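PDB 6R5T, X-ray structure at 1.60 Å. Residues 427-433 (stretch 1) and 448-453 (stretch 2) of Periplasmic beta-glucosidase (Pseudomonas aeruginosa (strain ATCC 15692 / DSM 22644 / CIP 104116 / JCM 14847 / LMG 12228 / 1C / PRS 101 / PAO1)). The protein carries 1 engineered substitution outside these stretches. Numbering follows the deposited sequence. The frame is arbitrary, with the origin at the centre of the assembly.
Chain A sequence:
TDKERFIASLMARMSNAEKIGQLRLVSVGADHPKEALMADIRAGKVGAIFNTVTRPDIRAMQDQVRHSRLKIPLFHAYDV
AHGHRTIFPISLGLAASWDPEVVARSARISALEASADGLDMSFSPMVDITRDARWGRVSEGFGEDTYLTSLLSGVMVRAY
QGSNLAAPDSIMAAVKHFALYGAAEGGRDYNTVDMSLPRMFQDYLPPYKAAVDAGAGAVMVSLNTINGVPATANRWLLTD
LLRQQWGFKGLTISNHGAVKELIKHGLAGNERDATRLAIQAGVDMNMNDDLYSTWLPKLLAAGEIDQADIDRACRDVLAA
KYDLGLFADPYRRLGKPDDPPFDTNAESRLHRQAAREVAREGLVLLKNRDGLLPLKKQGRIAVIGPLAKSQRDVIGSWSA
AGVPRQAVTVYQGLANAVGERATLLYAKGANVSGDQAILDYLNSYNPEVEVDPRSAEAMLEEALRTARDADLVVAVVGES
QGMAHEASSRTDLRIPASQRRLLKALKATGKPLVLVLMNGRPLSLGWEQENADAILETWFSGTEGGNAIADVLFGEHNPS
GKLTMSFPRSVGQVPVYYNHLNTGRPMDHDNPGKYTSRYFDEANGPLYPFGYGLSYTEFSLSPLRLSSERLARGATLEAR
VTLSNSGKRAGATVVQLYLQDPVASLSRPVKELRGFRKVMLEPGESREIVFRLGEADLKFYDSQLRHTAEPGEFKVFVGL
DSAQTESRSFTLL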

ATOM      1  N   ALA A 427      19.852   0.470 -34.857  1.00 17.14           N
ATOM      2  CA  ALA A 427      18.554  -0.131 -35.144  1.00 15.95           C
ATOM      3  C   ALA A 427      17.612   0.207 -34.009  1.00 18.61           C
ATOM      4  O   ALA A 427      18.002   0.049 -32.838  1.00 18.28           O
ATOM      5  N   LYS A 428      16.417   0.635 -34.350  1.00 17.73           N
ATOM      6  CA  LYS A 428      15.442   0.957 -33.295  1.00 17.87           C
ATOM      7  C   LYS A 428      15.120  -0.284 -32.470  1.00 17.11           C
ATOM      8  O   LYS A 428      14.963  -0.145 -31.204  1.00 15.58           O
ATOM      9  N   GLY A 429      14.892  -1.446 -33.096  1.00 17.45           N
ATOM     10  CA  GLY A 429      14.724  -2.691 -32.331  1.00 17.05           C
ATOM     11  C   GLY A 429      13.320  -2.981 -31.884  1.00 16.51           C
ATOM     12  O   GLY A 429      12.867  -4.091 -32.016  1.00 16.31           O
ATOM     13  N   ALA A 430      12.651  -1.987 -31.283  1.00 15.61           N
ATOM     14  CA  ALA A 430      11.281  -2.116 -30.817  1.00 14.81           C
ATOM     15  C   ALA A 430      10.745  -0.699 -30.661  1.00 15.55           C
ATOM     16  O   ALA A 430      11.509   0.191 -30.431  1.00 17.05           O
ATOM     17  N   ASN A 431       9.439  -0.583 -30.692  1.00 16.46           N
ATOM     18  CA  ASN A 431       8.781   0.642 -30.227  1.00 16.21           C
ATOM     19  C   ASN A 431       8.824   0.636 -28.691  1.00 16.99           C
ATOM     20  O   ASN A 431       9.054  -0.431 -28.074  1.00 14.93           O
ATOM     21  N   VAL A 432       8.583   1.786 -28.081  1.00 16.29           N
ATOM     22  CA  VAL A 432       8.684   1.904 -26.597  1.00 17.03           C
ATOM     23  C   VAL A 432       7.708   0.937 -25.941  1.00 16.85           C
ATOM     24  O   VAL A 432       7.960   0.428 -24.833  1.00 16.52           O
ATOM     25  N   SER A 433       6.565   0.695 -26.577  1.00 15.09           N
ATOM     26  CA  SER A 433       5.573  -0.301 -26.148  1.00 16.27           C
ATOM     27  C   SER A 433       5.063  -1.044 -27.378  1.00 17.78           C
ATOM     28  O   SER A 433       4.964  -0.439 -28.424  1.00 19.76           O
ATOM     29  N   GLU A 448       4.109  12.388 -28.541  1.00 21.86           N
ATOM     30  CA  GLU A 448       5.398  12.379 -27.812  1.00 22.78           C
ATOM     31  C   GLU A 448       6.215  11.136 -28.144  1.00 22.74           C
ATOM     32  O   GLU A 448       7.365  11.108 -27.735  1.00 23.71           O
ATOM     33  N   VAL A 449       5.623  10.127 -28.780  1.00 19.44           N
ATOM     34  CA  VAL A 449       6.298   8.850 -29.068  1.00 21.88           C
ATOM     35  C   VAL A 449       6.208   8.584 -30.566  1.00 22.06           C
ATOM     36  O   VAL A 449       5.112   8.357 -31.023  1.00 22.67           O
ATOM     37  N   GLU A 450       7.376   8.432 -31.178  1.00 22.64           N
ATOM     38  CA  GLU A 450       7.521   8.040 -32.598  1.00 25.74           C
ATOM     39  C   GLU A 450       7.256   6.550 -32.689  1.00 24.24           C
ATOM     40  O   GLU A 450       7.931   5.738 -32.007  1.00 27.59           O
ATOM     41  N   VAL A 451       6.278   6.172 -33.483  1.00 22.84           N
ATOM     42  CA  VAL A 451       5.909   4.769 -33.669  1.00 22.57           C
ATOM     43  C   VAL A 451       6.484   4.353 -35.022  1.00 26.66           C
ATOM     44  O   VAL A 451       6.129   4.961 -36.083  1.00 22.90           O
ATOM     45  N   ASP A 452       7.403   3.402 -34.994  1.00 23.62           N
ATOM     46  CA  ASP A 452       7.877   2.748 -36.219  1.00 25.70           C
ATOM     47  C   ASP A 452       6.694   1.940 -36.712  1.00 25.95           C
ATOM     48  O   ASP A 452       6.108   1.156 -35.970  1.00 27.81           O
ATOM     49  N   PRO A 453       6.290   2.090 -37.991  1.00 26.51           N
ATOM     50  CA  PRO A 453       5.119   1.370 -38.475  1.00 27.97           C
ATOM     51  C   PRO A 453       5.406  -0.099 -38.827  1.00 30.97           C
ATOM     52  O   PRO A 453       4.484  -0.829 -39.125  1.00 34.16           O
TER

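Two loop segments meet here, and what joins them is mostly the pairing of side-chain polar groups from the first with main-chain atoms of the second. The contact is small, burying 283 Å² with both sides summed, so the satisfaction of a few donors and acceptors dominates its character. Lys428, Asn431 and Val432 direct their CA-to-CB bonds toward the second stretch; Val449 and Asp452 answer from the other side.

Asn431 is the centre of the arrangement. Its chi1 of -77° (m) and chi2 of -42° present the carboxamide to the backbone of Asp452, where it works as both acceptor and donor. Asp452 N donates to Asn431 OD1 at 2.8 Å, with an N-H...acceptor angle of 156°, while Asn431 ND2 donates to Asp452 O at 3.2 Å, nearly straight at 176°. A primary amide carries one acceptor and one donor group side by side, and so can match the amide and carbonyl of a single residue, much as a neighbouring strand might. The match is valuable because Asn431 is buried, where unpaired polar atoms are costly. The same side chain also lies against Val451, with Asn431 ND2 3.8 Å from Val451 CG1, although the CA-to-CB bond of Val451 points away.

Lys428 reaches the second stretch from farther off. All four of its chi angles are t, giving an extended chain that carries the ammonium group to Glu450 O; the hydrogen bond from Lys428 NZ to that oxygen is 2.9 Å long. Lysine suits this place because it combines length with a terminal donor able to serve several acceptors. A second, weak bond runs from Lys428 NZ to Asn431 OD1 at 3.4 Å, within the first stretch. The methylenes contribute as well: Lys428 CD lies 4.1 Å from Asp452 CB. The Asp452 carboxylate, with chi1 of -170° (t), is not the partner of this lysine; OD1 and OD2 are hydrogen-bonded to residues adjoining the stretches.

Water 1 completes the polar network. It accepts from Val432 N at 3.0 Å and donates to Glu450 O at 2.7 Å, thereby linking the two backbones where they do not meet directly. It also donates weakly to Asn431 OD1, 3.4 Å away. Glu450 O thus receives both the lysine ammonium and the water, and Asn431 OD1 adds two weak bonds to its strong one from Asp452 N. The side chain of Glu450 plays no part in this pairing: its CA-to-CB bond points sideways, and CB approaches Lys428 NZ no closer than 4.2 Å.

Beyond the water the contact turns apolar. Val432 (m) and Val449 (t) bring their methyls together, Val432 CG2 lying 3.5 Å from Val449 CG1. Branched at CB, valine places methyl groups close to the backbone, a compact shape that fills this space without introducing another polar group to satisfy.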

ATOM      1  CB  ALA A 427      18.655  -1.623 -35.302  1.00 17.41           C
ATOM      2  CB  LYS A 428      14.177   1.535 -33.896  1.00 18.52           C
ATOM      3  CG  LYS A 428      13.299   2.172 -32.849  1.00 20.28           C
ATOM      4  CD  LYS A 428      12.154   2.864 -33.415  1.00 24.20           C
ATOM      5  CE  LYS A 428      11.273   3.388 -32.313  1.00 23.34           C
ATOM      6  NZ  LYS A 428      10.414   4.462 -32.827  1.00 28.09           N
ATOM      7  CB  ALA A 430      11.218  -2.854 -29.507  1.00 15.31           C
ATOM      8  CB  ASN A 431       7.349   0.698 -30.758  1.00 17.87           C
ATOM      9  CG  ASN A 431       7.300   1.103 -32.216  1.00 16.30           C
ATOM     10  OD1 ASN A 431       8.018   1.999 -32.644  1.00 18.72           O
ATOM     11  ND2 ASN A 431       6.432   0.412 -32.924  1.00 19.58           N
ATOM     12  CB  VAL A 432       8.490   3.332 -26.082  1.00 22.63           C
ATOM     13  CG1 VAL A 432       9.553   4.274 -26.559  1.00 26.19           C
ATOM     14  CG2 VAL A 432       7.150   3.913 -26.376  1.00 22.94           C
ATOM     15  CB  SER A 433       4.436   0.322 -25.379  1.00 17.28           C
ATOM     16  OG  SER A 433       3.508  -0.671 -24.919  1.00 16.86           O
ATOM     17  CB  GLU A 448       5.133  12.489 -26.302  1.00 23.07           C
ATOM     18  CG  GLU A 448       4.634  13.874 -25.962  1.00 26.11           C
ATOM     19  CD  GLU A 448       4.340  14.245 -24.516  1.00 32.81           C
ATOM     20  OE1 GLU A 448       4.119  15.449 -24.299  1.00 39.02           O
ATOM     21  OE2 GLU A 448       4.244  13.354 -23.618  1.00 25.77           O
ATOM     22  CB  VAL A 449       5.682   7.702 -28.267  1.00 22.20           C
ATOM     23  CG1 VAL A 449       6.269   6.362 -28.642  1.00 23.98           C
ATOM     24  CG2 VAL A 449       5.869   7.988 -26.779  1.00 21.73           C
ATOM     25  CB  GLU A 450       8.921   8.334 -33.126  1.00 32.78           C
ATOM     26  CG  GLU A 450       9.386   9.762 -32.889  1.00 40.57           C
ATOM     27  CD  GLU A 450      10.269  10.380 -33.969  1.00 52.96           C
ATOM     28  OE1 GLU A 450      10.868  11.454 -33.705  1.00 56.61           O
ATOM     29  OE2 GLU A 450      10.337   9.807 -35.088  1.00 68.25           O
ATOM     30  CB  VAL A 451       4.383   4.625 -33.568  1.00 25.71           C
ATOM     31  CG1 VAL A 451       3.967   3.199 -33.787  1.00 27.28           C
ATOM     32  CG2 VAL A 451       3.889   5.142 -32.208  1.00 26.27           C
ATOM     33  CB  ASP A 452       9.085   1.876 -35.920  1.00 26.58           C
ATOM     34  CG  ASP A 452       9.774   1.353 -37.170  1.00 30.20           C
ATOM     35  OD1 ASP A 452       9.097   0.689 -38.004  1.00 28.26           O
ATOM     36  OD2 ASP A 452      10.972   1.569 -37.262  1.00 32.42           O
ATOM     37  CB  PRO A 453       4.772   2.158 -39.755  1.00 25.32           C
ATOM     38  CG  PRO A 453       6.074   2.707 -40.240  1.00 25.63           C
ATOM     39  CD  PRO A 453       6.934   2.938 -39.008  1.00 26.23           C
TER
HETATM   40  O   HOH W   1       8.625   4.050 -29.983  1.00 20.25           O